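Local structure of thermostable monoacylglycerol lipase (Bacillus, 4LHE) at residues T68-W73 against L167-R172; G95-G100 against N120-I125. The protein hydrolyses monoacylglycerols to glycerol and a fatty acid, as a heat-stable lipase of the alpha/beta hydrolase fold. One frame throughout, in Å; residues are numbered along the deposited sequence.

Contact 1 (T68-W73 against L167-R172); sequences TTFHDW and LLQLAR
Gln169 OE1 accepts the backbone N-H of Phe70 at 2.8 Å, in a nearly straight bond (164° at the hydrogen) that joins the start of helix 70-87 to the flank of helix 164-179. The donor stands above the plane of the amide carbonyl rather than within it. A bend about CB-CG (chi2 -74°) brings CD of Gln169 up against Thr69 CA. The same oxygen, OE1, lies 3.1 Å from Phe70 CD2, at the edge of the phenyl ring. The CB of Phe70 points at helix 164-179, and its CG lies between backbone N and carbonyl carbon (chi1 81°). The edge atom CE2 meets the guanidinium of Arg172 over the centre of one face, 3.9 Å from CZ; the two planes are almost perpendicular, so the ring presents its edge to the flat cation. His71 CG covers one face of the phenyl. On the inner side the indole of Trp73 closes the contact, its CH2 atom resting 3.8 Å from Gln169 CB, while Phe70 CA and Thr69 O lie over one indole face, toward its rim. Trp73 NE1 donates weakly to Thr68 OG1, which is also hydrogen-bonded to Met65 O. The helix start is braced locally by two reciprocal bonds: Thr69 N gives to Asp72 OD2 at 2.9 Å, and Asp72 N gives to Thr69 OG1 at 3.3 Å. With Thr69 as N-cap, this is a capping box, and the glutamine from helix 164-179 takes up the Phe70 N-H in the first turn of the capped helix.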
# COMPACT_ATOMS: atom_id res chain seq x y z
N THR A 68 -2.39 -17.71 0.56
CA THR A 68 -2.15 -16.75 1.64
C THR A 68 -3.45 -16.16 2.16
O THR A 68 -4.45 -16.09 1.44
CB THR A 68 -1.25 -15.58 1.20
OG1 THR A 68 -1.94 -14.79 0.22
CG2 THR A 68 0.05 -16.09 0.65
N THR A 69 -3.41 -15.72 3.42
CA THR A 69 -4.53 -14.99 4.01
C THR A 69 -4.07 -13.56 4.23
O THR A 69 -2.87 -13.28 4.15
CB THR A 69 -4.89 -15.58 5.38
OG1 THR A 69 -3.88 -15.23 6.33
CG2 THR A 69 -5.02 -17.10 5.30
N PHE A 70 -4.99 -12.65 4.53
CA PHE A 70 -4.60 -11.29 4.90
C PHE A 70 -3.72 -11.28 6.15
O PHE A 70 -2.90 -10.37 6.34
CB PHE A 70 -5.81 -10.34 5.03
CG PHE A 70 -6.55 -10.43 6.34
CD1 PHE A 70 -6.20 -9.62 7.41
CD2 PHE A 70 -7.62 -11.29 6.48
CE1 PHE A 70 -6.89 -9.68 8.61
CE2 PHE A 70 -8.32 -11.36 7.67
CZ PHE A 70 -7.96 -10.56 8.74
N HIS A 71 -3.87 -12.30 6.99
CA HIS A 71 -2.98 -12.44 8.14
C HIS A 71 -1.51 -12.60 7.71
O HIS A 71 -0.60 -12.12 8.40
CB HIS A 71 -3.42 -13.59 9.05
CG HIS A 71 -4.77 -13.38 9.67
ND1 HIS A 71 -5.08 -12.27 10.43
CD2 HIS A 71 -5.90 -14.14 9.64
CE1 HIS A 71 -6.34 -12.35 10.83
NE2 HIS A 71 -6.85 -13.47 10.37
N ASP A 72 -1.29 -13.27 6.58
CA ASP A 72 0.07 -13.40 6.04
C ASP A 72 0.64 -12.04 5.59
O ASP A 72 1.81 -11.74 5.81
CB ASP A 72 0.09 -14.39 4.86
CG ASP A 72 -0.18 -15.84 5.28
OD1 ASP A 72 0.27 -16.25 6.37
OD2 ASP A 72 -0.84 -16.57 4.51
N TRP A 73 -0.21 -11.23 4.96
CA TRP A 73 0.19 -9.92 4.43
C TRP A 73 0.49 -8.98 5.58
O TRP A 73 1.50 -8.25 5.55
CB TRP A 73 -0.91 -9.34 3.53
CG TRP A 73 -1.36 -10.31 2.46
CD1 TRP A 73 -0.61 -11.30 1.88
CD2 TRP A 73 -2.66 -10.39 1.85
NE1 TRP A 73 -1.37 -11.99 0.96
CE2 TRP A 73 -2.63 -11.44 0.93
CE3 TRP A 73 -3.84 -9.66 2.01
CZ2 TRP A 73 -3.74 -11.79 0.15
CZ3 TRP A 73 -4.95 -10.01 1.25
CH2 TRP A 73 -4.88 -11.06 0.34
N LEU A 167 -9.59 -12.20 -2.88
CA LEU A 167 -10.52 -11.08 -2.78
C LEU A 167 -11.30 -11.11 -1.49
O LEU A 167 -11.53 -10.07 -0.88
CB LEU A 167 -11.45 -11.05 -3.98
CG LEU A 167 -10.76 -10.64 -5.28
CD1 LEU A 167 -11.69 -10.82 -6.45
CD2 LEU A 167 -10.31 -9.20 -5.18
N LEU A 168 -11.71 -12.31 -1.07
CA LEU A 168 -12.42 -12.48 0.19
C LEU A 168 -11.55 -11.98 1.33
O LEU A 168 -12.02 -11.26 2.22
CB LEU A 168 -12.77 -13.96 0.43
CG LEU A 168 -14.12 -14.53 -0.03
CD1 LEU A 168 -15.13 -13.45 -0.38
CD2 LEU A 168 -13.95 -15.51 -1.17
N GLN A 169 -10.27 -12.35 1.28
CA GLN A 169 -9.31 -11.97 2.32
C GLN A 169 -9.15 -10.46 2.37
O GLN A 169 -9.12 -9.86 3.46
CB GLN A 169 -7.95 -12.63 2.05
CG GLN A 169 -7.94 -14.14 2.25
CD GLN A 169 -7.97 -14.54 3.72
OE1 GLN A 169 -7.52 -13.80 4.58
NE2 GLN A 169 -8.51 -15.73 4.00
N LEU A 170 -9.07 -9.86 1.19
CA LEU A 170 -8.95 -8.40 1.03
C LEU A 170 -10.14 -7.63 1.59
O LEU A 170 -9.98 -6.55 2.18
CB LEU A 170 -8.78 -8.07 -0.45
CG LEU A 170 -8.75 -6.58 -0.77
CD1 LEU A 170 -7.63 -5.88 0.01
CD2 LEU A 170 -8.61 -6.35 -2.26
N ALA A 171 -11.35 -8.17 1.39
CA ALA A 171 -12.56 -7.54 1.91
C ALA A 171 -12.56 -7.60 3.43
O ALA A 171 -13.00 -6.65 4.10
CB ALA A 171 -13.79 -8.24 1.34
N ARG A 172 -12.08 -8.70 3.98
CA ARG A 172 -11.96 -8.85 5.44
C ARG A 172 -10.95 -7.89 6.06
O ARG A 172 -11.19 -7.33 7.13
CB ARG A 172 -11.61 -10.28 5.81
CG ARG A 172 -12.75 -11.26 5.61
CD ARG A 172 -12.64 -12.42 6.58
NE ARG A 172 -11.59 -13.36 6.20
CZ ARG A 172 -10.95 -14.15 7.06
NH1 ARG A 172 -11.22 -14.09 8.35
NH2 ARG A 172 -10.01 -14.98 6.62

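Contact 2 (G95-G100 against N120-I125); sequences GLSMGG and NAAVDI. With SO4 (sulfate ion), chain D.
The backbones of Ser97 and Ala121 run close, CA to CA 4.1 Å, at what is probably the nucleophile elbow of this alpha/beta hydrolase, while their side chains diverge. The sharp turn between strand 90-96 and helix 98-109 fits the GxSxG pattern of Gly95, Ser97 and Gly99, and Ser97 takes the strained backbone conformation expected there (phi 51°, psi -134°). Its side chain leans away from 120-125: OG is anti to the backbone N (chi1 -168°) and lies beside the sulfate, while its CA makes a CA-H...O contact of 3.2 Å with Asn120 O. The Ala121 methyl lies against the first turn of helix 98-109, CB 3.6 Å from Gly100 C. Gly100, with no side chain, lets that methyl lie directly against its backbone; Gly95 belongs instead to the tightness of the turn, packed close to Gly99 O. Ala122 CB lies 4.5 Å from Ser97 OG, and Leu96 CD1 just reaches Asn120 CB. The amide of Asn120 is held elsewhere, ND2 by His226 O, of the probable catalytic histidine, and OD1 by Ser193 N at the end of strand 188-193. Ser97, His226 and Asp196 are arranged in a way consistent with a Ser-His-Asp catalytic triad, with Ser97 the probable nucleophile. The sulfate, probably from the crystallisation liquor, is also bound by Phe29 N, Thr30 N and His226 NE2, in a position consistent with the oxyanion site of related hydrolases. Its O4 accepts from Ser97 OG at 2.8 Å and, more weakly, from Met98 N at 3.3 Å.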
# COMPACT_ATOMS: atom_id res chain seq x y z
N GLY A 95 1.98 3.60 1.65
CA GLY A 95 1.66 2.44 0.84
C GLY A 95 0.61 2.75 -0.19
O GLY A 95 -0.18 3.68 -0.01
N LEU A 96 0.60 1.96 -1.25
CA LEU A 96 -0.34 2.14 -2.35
C LEU A 96 -1.54 1.20 -2.26
O LEU A 96 -1.38 -0.01 -2.09
CB LEU A 96 0.39 1.90 -3.67
CG LEU A 96 -0.47 1.91 -4.93
CD1 LEU A 96 -1.04 3.31 -5.18
CD2 LEU A 96 0.37 1.43 -6.11
N SER A 97 -2.75 1.75 -2.38
CA SER A 97 -3.96 0.94 -2.44
C SER A 97 -3.89 -0.01 -1.24
O SER A 97 -3.55 0.45 -0.14
CB SER A 97 -4.05 0.22 -3.78
OG SER A 97 -5.35 -0.34 -3.93
N MET A 98 -4.18 -1.31 -1.41
CA MET A 98 -4.01 -2.25 -0.28
C MET A 98 -2.80 -1.98 0.64
O MET A 98 -2.84 -2.25 1.84
CB MET A 98 -4.01 -3.73 -0.69
CG MET A 98 -4.16 -4.67 0.52
SD MET A 98 -4.01 -6.46 0.27
CE MET A 98 -2.26 -6.61 0.01
N GLY A 99 -1.72 -1.45 0.08
CA GLY A 99 -0.59 -1.09 0.92
C GLY A 99 -0.98 0.09 1.79
O GLY A 99 -0.45 0.28 2.90
N GLY A 100 -1.92 0.88 1.28
CA GLY A 100 -2.50 1.97 2.06
C GLY A 100 -3.44 1.46 3.14
O GLY A 100 -3.52 2.03 4.23
N ASN A 120 -4.15 6.40 -2.43
CA ASN A 120 -5.28 5.64 -2.98
C ASN A 120 -5.66 4.41 -2.14
O ASN A 120 -6.03 3.36 -2.69
CB ASN A 120 -5.02 5.25 -4.44
CG ASN A 120 -5.11 6.43 -5.39
OD1 ASN A 120 -5.81 7.41 -5.12
ND2 ASN A 120 -4.40 6.34 -6.51
N ALA A 121 -5.56 4.55 -0.82
CA ALA A 121 -5.85 3.47 0.12
C ALA A 121 -7.29 3.00 -0.00
O ALA A 121 -8.21 3.81 -0.19
CB ALA A 121 -5.55 3.91 1.54
N ALA A 122 -7.46 1.68 0.10
CA ALA A 122 -8.76 1.03 -0.05
C ALA A 122 -9.36 0.68 1.31
O ALA A 122 -8.74 -0.04 2.10
CB ALA A 122 -8.60 -0.23 -0.88
N VAL A 123 -10.57 1.18 1.58
CA VAL A 123 -11.22 1.02 2.88
C VAL A 123 -12.67 0.52 2.75
O VAL A 123 -13.19 -0.19 3.63
CB VAL A 123 -11.12 2.34 3.70
CG1 VAL A 123 -12.38 2.61 4.48
CG2 VAL A 123 -9.89 2.30 4.62
N ASP A 124 -13.31 0.85 1.63
CA ASP A 124 -14.67 0.38 1.37
C ASP A 124 -14.93 0.26 -0.14
O ASP A 124 -15.31 1.24 -0.79
CB ASP A 124 -15.69 1.34 2.01
CG ASP A 124 -17.14 0.95 1.73
OD1 ASP A 124 -17.45 -0.26 1.68
OD2 ASP A 124 -17.97 1.88 1.55
N ILE A 125 -14.72 -0.93 -0.71
CA ILE A 125 -14.95 -1.13 -2.15
C ILE A 125 -16.27 -1.84 -2.44
O ILE A 125 -16.42 -3.03 -2.16
CB ILE A 125 -13.82 -1.94 -2.84
CG1 ILE A 125 -12.45 -1.30 -2.60
CG2 ILE A 125 -14.09 -2.06 -4.33
CD1 ILE A 125 -11.37 -1.85 -3.53
S SO4 D . -3.78 -2.59 -5.82
O1 SO4 D . -3.55 -3.93 -6.37
O2 SO4 D . -2.61 -1.73 -6.10
O3 SO4 D . -4.96 -2.01 -6.46
O4 SO4 D . -4.03 -2.75 -4.38

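In the fold
From the N terminus, the chain passes through the first strands of the central sheet to 68-73 at the start of helix 70-87, which leads into strand 90-96 and the elbow at 95-100. Helix 98-109 and strand 115-119 follow, and 120-125 returns beside the elbow: contact 2 closes this short strand-helix-strand loop. The chain reaches 167-172 much later, where contact 1 closes a longer loop with the whole of contact 2 inside it. Contact 1 ties two helices together; contact 2 joins the ends of neighbouring parallel strands. The two meet at Met98, whose SD packs 3.6 Å from Trp73 CE3 and 3.7 Å from Leu170 CD1.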